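Local coordinates for putative uncharacterized protein (PDB 3R2T) that is of unknown function but belongs, as a superantigen-like protein, to the staphylococcal and streptococcal toxin family and is probably secreted, at residues T75-Q80 with F92-Q97; L192-K195 with L199-G202. All blocks are in the same frame, centred on the assembly; numbering follows the deposited sequence. Where two conformers were deposited one is given.

Overall arrangement
The two contacts lie in the two halves of the superantigen-like fold, on opposite sides of the chain's centre. Interaction 1 belongs to the OB-fold domain: the loop after strand 87-92, leading to strand 99-102, is fastened to strand 72-79 by a glutamine carboxamide. Interaction 2 belongs to the beta-grasp domain, where residues 199-202 fold back against the end of helix 182-197. Their centres are 31 Å apart and their nearest atoms about 18 Å, so they do not touch. Helix 57-68, which precedes strand 72-79 of interaction 1 in the chain, packs on Ile194 and Tyr200 of interaction 2. No bound ligand or known active site relates the two contacts.

Interaction 1: residues T75-Q80 with F92-Q97; sequences TNVSGQ and FNQQNQ
Gln94 reaches across from the loop after strand 87-92 and grips the backbone of Thr75 with both ends of its carboxamide. Thr75 N donates to Gln94 OE1 over 2.9 Å in a nearly straight bond (167°), and Gln94 NE2 donates to Thr75 O over 2.8 Å, the donor tilted 30° from the carbonyl plane. The side chain spans the gap because CG stands anti to the backbone N (chi1 -180°) and the chain beyond it is extended. Here the contact is tight: Val77 CG1 lies 3.2 Å from Gln94 NE2, the two side chains crossing at about a right angle. The same methyl sits 4.1 Å above the plane of the Phe92 ring, displaced toward its rim, with Phe92 CE1 its nearest ring atom. Val77 and the ring also meet Val120 of strand 118-122, and Phe92 rests against Phe99. Asn76 and Val77 both face Leu118, a G1 beta bulge in strand 72-79. The Thr75 end is looser: its CB is directed away from the loop and the residue is exposed. Paired with the N-H and C=O of one residue, the carboxamide stands in for the backbone of a neighbouring strand, which fixes its flip and ties a loop without regular structure to the OB-fold sheet.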
ATOM      1  N   THR A  75       7.936 -15.073 -15.206  1.00 47.20           N
ATOM      2  CA  THR A  75       9.015 -14.909 -16.168  1.00 49.19           C
ATOM      3  C   THR A  75       8.568 -14.382 -17.524  1.00 50.53           C
ATOM      4  O   THR A  75       7.452 -14.641 -17.956  1.00 50.02           O
ATOM      5  CB  THR A  75       9.740 -16.259 -16.379  1.00 50.73           C
ATOM      6  OG1 THR A  75      10.108 -16.808 -15.100  1.00 56.45           O
ATOM      7  CG2 THR A  75      10.993 -16.086 -17.229  1.00 51.12           C
ATOM      8  N   ASN A  76       9.480 -13.651 -18.178  1.00 51.10           N
ATOM      9  CA  ASN A  76       9.268 -13.067 -19.497  1.00 53.26           C
ATOM     10  C   ASN A  76       7.930 -12.354 -19.585  1.00 54.36           C
ATOM     11  O   ASN A  76       7.133 -12.604 -20.494  1.00 55.89           O
ATOM     12  CB  ASN A  76       9.394 -14.134 -20.597  1.00 55.69           C
ATOM     13  CG  ASN A  76       9.451 -13.526 -22.015  1.00 58.32           C
ATOM     14  OD1 ASN A  76       9.817 -12.364 -22.195  1.00 54.72           O
ATOM     15  ND2 ASN A  76       9.089 -14.315 -23.008  1.00 57.96           N
ATOM     16  N   VAL A  77       7.700 -11.467 -18.621  1.00 53.21           N
ATOM     17  CA  VAL A  77       6.479 -10.678 -18.537  1.00 54.16           C
ATOM     18  C   VAL A  77       6.658  -9.341 -19.235  1.00 54.41           C
ATOM     19  O   VAL A  77       7.764  -8.785 -19.283  1.00 53.43           O
ATOM     20  CB  VAL A  77       6.072 -10.376 -17.058  1.00 53.00           C
ATOM     21  CG1 VAL A  77       5.694 -11.637 -16.341  1.00 55.55           C
ATOM     22  CG2 VAL A  77       7.187  -9.664 -16.335  1.00 49.59           C
ATOM     23  N   SER A  78       5.550  -8.834 -19.761  1.00 55.36           N
ATOM     24  CA  SER A  78       5.515  -7.558 -20.458  1.00 57.64           C
ATOM     25  C   SER A  78       4.653  -6.616 -19.637  1.00 57.58           C
ATOM     26  O   SER A  78       3.584  -7.004 -19.152  1.00 57.93           O
ATOM     27  CB  SER A  78       4.883  -7.704 -21.852  1.00 59.51           C
ATOM     28  OG  SER A  78       5.550  -8.678 -22.646  1.00 62.37           O
ATOM     29  N   GLY A  79       5.094  -5.377 -19.483  1.00 58.19           N
ATOM     30  CA  GLY A  79       4.308  -4.424 -18.713  1.00 58.48           C
ATOM     31  C   GLY A  79       4.661  -2.975 -18.922  1.00 58.64           C
ATOM     32  O   GLY A  79       5.679  -2.632 -19.543  1.00 58.26           O
ATOM     33  N   GLN A  80       3.788  -2.133 -18.381  1.00 58.16           N
ATOM     34  CA  GLN A  80       3.918  -0.687 -18.434  1.00 58.52           C
ATOM     35  C   GLN A  80       3.381  -0.145 -17.121  1.00 56.47           C
ATOM     36  O   GLN A  80       2.334  -0.595 -16.642  1.00 56.14           O
ATOM     37  CB  GLN A  80       3.123  -0.119 -19.618  1.00 61.07           C
ATOM     38  CG  GLN A  80       3.129   1.407 -19.725  1.00 63.20           C
ATOM     39  CD  GLN A  80       2.405   1.926 -20.960  1.00 66.66           C
ATOM     40  OE1 GLN A  80       2.083   1.164 -21.869  1.00 67.79           O
ATOM     41  NE2 GLN A  80       2.159   3.230 -21.000  1.00 66.21           N
ATOM     42  N   PHE A  92      -0.424  -7.494 -14.149  1.00 60.56           N
ATOM     43  CA  PHE A  92      -0.347  -8.565 -15.138  1.00 63.32           C
ATOM     44  C   PHE A  92      -0.990  -9.813 -14.591  1.00 65.17           C
ATOM     45  O   PHE A  92      -1.287  -9.893 -13.389  1.00 62.82           O
ATOM     46  CB  PHE A  92       1.069  -8.814 -15.663  1.00 62.76           C
ATOM     47  CG  PHE A  92       2.071  -9.059 -14.603  1.00 62.48           C
ATOM     48  CD1 PHE A  92       2.284 -10.338 -14.123  1.00 63.90           C
ATOM     49  CD2 PHE A  92       2.821  -8.014 -14.093  1.00 62.79           C
ATOM     50  CE1 PHE A  92       3.226 -10.571 -13.150  1.00 61.89           C
ATOM     51  CE2 PHE A  92       3.746  -8.226 -13.120  1.00 57.39           C
ATOM     52  CZ  PHE A  92       3.955  -9.512 -12.641  1.00 61.13           C
ATOM     53  N   ASN A  93      -1.227 -10.761 -15.496  1.00 68.99           N
ATOM     54  CA  ASN A  93      -1.880 -12.019 -15.183  1.00 72.51           C
ATOM     55  C   ASN A  93      -1.138 -13.250 -15.697  1.00 74.32           C
ATOM     56  O   ASN A  93      -1.641 -13.944 -16.591  1.00 78.50           O
ATOM     57  CB  ASN A  93      -3.292 -12.042 -15.797  1.00 75.95           C
ATOM     58  CG  ASN A  93      -4.213 -10.984 -15.216  1.00 77.36           C
ATOM     59  OD1 ASN A  93      -3.906 -10.348 -14.213  1.00 74.94           O
ATOM     60  ND2 ASN A  93      -5.369 -10.805 -15.849  1.00 81.15           N
ATOM     61  N   GLN A  94       0.043 -13.534 -15.163  1.00 73.48           N
ATOM     62  CA  GLN A  94       0.751 -14.744 -15.567  1.00 75.18           C
ATOM     63  C   GLN A  94       0.178 -15.906 -14.742  1.00 76.59           C
ATOM     64  O   GLN A  94      -0.242 -15.709 -13.602  1.00 75.60           O
ATOM     65  CB  GLN A  94       2.274 -14.617 -15.418  1.00 72.86           C
ATOM     66  CG  GLN A  94       3.031 -15.898 -15.851  1.00 73.55           C
ATOM     67  CD  GLN A  94       4.529 -15.682 -16.077  1.00 71.34           C
ATOM     68  OE1 GLN A  94       5.365 -16.430 -15.560  1.00 65.11           O
ATOM     69  NE2 GLN A  94       4.867 -14.651 -16.847  1.00 72.01           N
ATOM     70  N   GLN A  95       0.155 -17.109 -15.326  1.00 79.64           N
ATOM     71  CA  GLN A  95      -0.415 -18.284 -14.660  1.00 81.36           C
ATOM     72  C   GLN A  95      -1.901 -17.944 -14.475  1.00 83.10           C
ATOM     73  O   GLN A  95      -2.441 -17.102 -15.214  1.00 83.96           O
ATOM     74  CB  GLN A  95       0.308 -18.558 -13.326  1.00 79.67           C
ATOM     75  CG  GLN A  95       1.804 -18.874 -13.499  1.00 79.56           C
ATOM     76  CD  GLN A  95       2.639 -18.679 -12.227  1.00 80.12           C
ATOM     77  OE1 GLN A  95       2.166 -18.130 -11.222  1.00 78.75           O
ATOM     78  NE2 GLN A  95       3.909 -19.093 -12.290  1.00 77.72           N
ATOM     79  N   ASN A  96      -2.576 -18.578 -13.521  1.00 83.18           N
ATOM     80  CA  ASN A  96      -3.976 -18.244 -13.282  1.00 84.88           C
ATOM     81  C   ASN A  96      -4.083 -17.297 -12.086  1.00 81.61           C
ATOM     82  O   ASN A  96      -5.047 -17.351 -11.314  1.00 82.08           O
ATOM     83  CB  ASN A  96      -4.835 -19.501 -13.119  1.00 88.57           C
ATOM     84  CG  ASN A  96      -4.855 -20.359 -14.386  1.00 92.87           C
ATOM     85  OD1 ASN A  96      -4.031 -20.171 -15.292  1.00 92.95           O
ATOM     86  ND2 ASN A  96      -5.794 -21.309 -14.452  1.00 96.12           N
ATOM     87  N   GLN A  97      -3.070 -16.430 -11.961  1.00 77.03           N
ATOM     88  CA  GLN A  97      -2.988 -15.418 -10.907  1.00 74.15           C
ATOM     89  C   GLN A  97      -2.839 -14.012 -11.477  1.00 71.98           C
ATOM     90  O   GLN A  97      -2.240 -13.814 -12.535  1.00 70.24           O
ATOM     91  CB  GLN A  97      -1.831 -15.708  -9.937  1.00 71.94           C
ATOM     92  CG  GLN A  97      -2.159 -16.713  -8.846  1.00 74.71           C
ATOM     93  CD  GLN A  97      -3.218 -16.191  -7.861  1.00 78.43           C
ATOM     94  OE1 GLN A  97      -3.566 -14.995  -7.852  1.00 76.81           O
ATOM     95  NE2 GLN A  97      -3.734 -17.091  -7.026  1.00 81.17           N
TER

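Interaction 2: residues L192-K195 with L199-G202; sequences LLIK and LYEG
The C-terminal end of helix 182-197 in the beta-grasp domain, where the chain leaves the helix and folds back, brings Leu199 against Leu193. One backbone bond closes the turn: Leu199 N donates to Leu193 O over 3.2 Å at 163°, from above the carbonyl plane, 42° out of it. The same two residues also pack through their side chains, which pass at a slant. Leu199 CG stands anti to the backbone N (chi1 179°), and this carries CD2 to within 3.8 Å of Leu193 CB. Leu193 also touches Val158 of strand 156-160, which ties this end of the helix to the sheet. Ile194 meets Leu199, Tyr200 and Glu201 in turn. Its CG1 lies 3.5 Å from Leu199 O, and its CD1 comes to the edge of the Tyr200 ring, in the ring plane, 3.9 Å from Tyr200 CD2. One face of that ring is taken by the residue before it: Leu199 CG stands over the ring centre, 3.5 Å above the plane. At its far end the phenol is held by hydrogen bonds of OH with Leu223 O and Arg190 NH2. Helix 57-68 covers this side, setting Tyr67 against Ile194, Thr60 and Leu63 against Tyr200, and His64 NE2 in a hydrogen bond with Glu201 OE2. Glu201 is exposed, yet its extended side chain crosses Ile194 at about a right angle, and OE2 comes to rest 3.8 Å from Ile194 CG2.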
ATOM      1  N   LEU A 192      14.660 -20.515   3.933  1.00 40.63           N
ATOM      2  CA  LEU A 192      15.537 -21.630   4.231  1.00 41.59           C
ATOM      3  C   LEU A 192      15.920 -21.631   5.709  1.00 42.02           C
ATOM      4  O   LEU A 192      15.951 -22.683   6.332  1.00 44.18           O
ATOM      5  CB  LEU A 192      16.756 -21.585   3.337  1.00 41.26           C
ATOM      6  CG  LEU A 192      17.738 -22.747   3.420  1.00 44.93           C
ATOM      7  CD1 LEU A 192      18.531 -22.814   2.124  1.00 44.61           C
ATOM      8  CD2 LEU A 192      18.622 -22.638   4.646  1.00 44.78           C
ATOM      9  N   LEU A 193      16.167 -20.452   6.275  1.00 40.44           N
ATOM     10  CA  LEU A 193      16.555 -20.349   7.690  1.00 40.35           C
ATOM     11  C   LEU A 193      15.420 -20.744   8.613  1.00 42.90           C
ATOM     12  O   LEU A 193      15.646 -21.312   9.687  1.00 42.73           O
ATOM     13  CB  LEU A 193      17.005 -18.930   8.012  1.00 38.40           C
ATOM     14  CG  LEU A 193      18.243 -18.470   7.244  1.00 38.01           C
ATOM     15  CD1 LEU A 193      18.524 -17.000   7.525  1.00 31.36           C
ATOM     16  CD2 LEU A 193      19.429 -19.366   7.577  1.00 37.76           C
ATOM     17  N   ILE A 194      14.188 -20.446   8.207  1.00 44.22           N
ATOM     18  CA  ILE A 194      13.044 -20.809   9.040  1.00 46.42           C
ATOM     19  C   ILE A 194      12.863 -22.312   9.058  1.00 49.46           C
ATOM     20  O   ILE A 194      12.688 -22.925  10.113  1.00 50.73           O
ATOM     21  CB  ILE A 194      11.730 -20.179   8.545  1.00 46.47           C
ATOM     22  CG1 ILE A 194      11.756 -18.659   8.754  1.00 44.36           C
ATOM     23  CG2 ILE A 194      10.503 -20.808   9.307  1.00 46.68           C
ATOM     24  CD1 ILE A 194      10.593 -17.903   8.123  1.00 41.32           C
ATOM     25  N   LYS A 195      12.916 -22.929   7.885  0.50 49.67           N
ATOM     26  CA  LYS A 195      12.688 -24.371   7.794  0.50 51.88           C
ATOM     27  C   LYS A 195      13.831 -25.225   8.358  0.50 52.33           C
ATOM     28  O   LYS A 195      13.571 -26.238   8.996  0.50 52.72           O
ATOM     29  CB  LYS A 195      12.327 -24.763   6.349  0.50 51.95           C
ATOM     30  CG  LYS A 195      13.447 -24.682   5.348  0.50 50.43           C
ATOM     31  CD  LYS A 195      12.900 -24.500   3.923  0.50 50.59           C
ATOM     32  CE  LYS A 195      14.031 -24.378   2.878  0.50 47.60           C
ATOM     33  NZ  LYS A 195      13.599 -23.627   1.658  0.50 41.24           N
ATOM     34  N   LEU A 199      14.396 -20.241  12.408  1.00 51.47           N
ATOM     35  CA  LEU A 199      14.424 -18.802  12.519  1.00 50.80           C
ATOM     36  C   LEU A 199      13.003 -18.352  12.833  1.00 52.56           C
ATOM     37  O   LEU A 199      12.036 -18.872  12.264  1.00 52.53           O
ATOM     38  CB  LEU A 199      14.898 -18.149  11.213  1.00 48.12           C
ATOM     39  CG  LEU A 199      14.926 -16.616  11.226  1.00 47.45           C
ATOM     40  CD1 LEU A 199      15.929 -16.096  12.263  1.00 45.69           C
ATOM     41  CD2 LEU A 199      15.224 -16.043   9.824  1.00 42.53           C
ATOM     42  N   TYR A 200      12.900 -17.385  13.740  1.00 54.24           N
ATOM     43  CA  TYR A 200      11.631 -16.809  14.185  1.00 58.14           C
ATOM     44  C   TYR A 200      10.730 -17.822  14.902  1.00 62.56           C
ATOM     45  O   TYR A 200       9.522 -17.627  14.957  1.00 64.26           O
ATOM     46  CB  TYR A 200      10.843 -16.138  13.034  1.00 57.47           C
ATOM     47  CG  TYR A 200      11.623 -15.153  12.199  1.00 53.89           C
ATOM     48  CD1 TYR A 200      12.281 -14.083  12.789  1.00 53.08           C
ATOM     49  CD2 TYR A 200      11.660 -15.264  10.818  1.00 52.68           C
ATOM     50  CE1 TYR A 200      12.997 -13.168  12.027  1.00 50.55           C
ATOM     51  CE2 TYR A 200      12.371 -14.345  10.034  1.00 49.67           C
ATOM     52  CZ  TYR A 200      13.034 -13.297  10.654  1.00 49.44           C
ATOM     53  OH  TYR A 200      13.742 -12.380   9.903  1.00 50.39           O
ATOM     54  N   GLU A 201      11.308 -18.895  15.445  1.00 66.59           N
ATOM     55  CA  GLU A 201      10.522 -19.909  16.177  1.00 71.74           C
ATOM     56  C   GLU A 201      11.065 -20.115  17.585  1.00 75.46           C
ATOM     57  O   GLU A 201      11.058 -21.233  18.096  1.00 77.42           O
ATOM     58  CB  GLU A 201      10.498 -21.254  15.439  1.00 72.00           C
ATOM     59  CG  GLU A 201       9.797 -21.226  14.082  1.00 72.34           C
ATOM     60  CD  GLU A 201       9.682 -22.610  13.437  1.00 72.60           C
ATOM     61  OE1 GLU A 201      10.184 -23.593  14.031  1.00 76.48           O
ATOM     62  OE2 GLU A 201       9.088 -22.712  12.338  1.00 67.14           O
ATOM     63  N   GLY A 202      11.530 -19.029  18.208  1.00 77.76           N
ATOM     64  CA  GLY A 202      12.084 -19.074  19.567  1.00 81.03           C
ATOM     65  C   GLY A 202      13.479 -19.681  19.690  1.00 81.65           C
ATOM     66  O   GLY A 202      13.909 -20.021  20.792  1.00 84.81           O
TER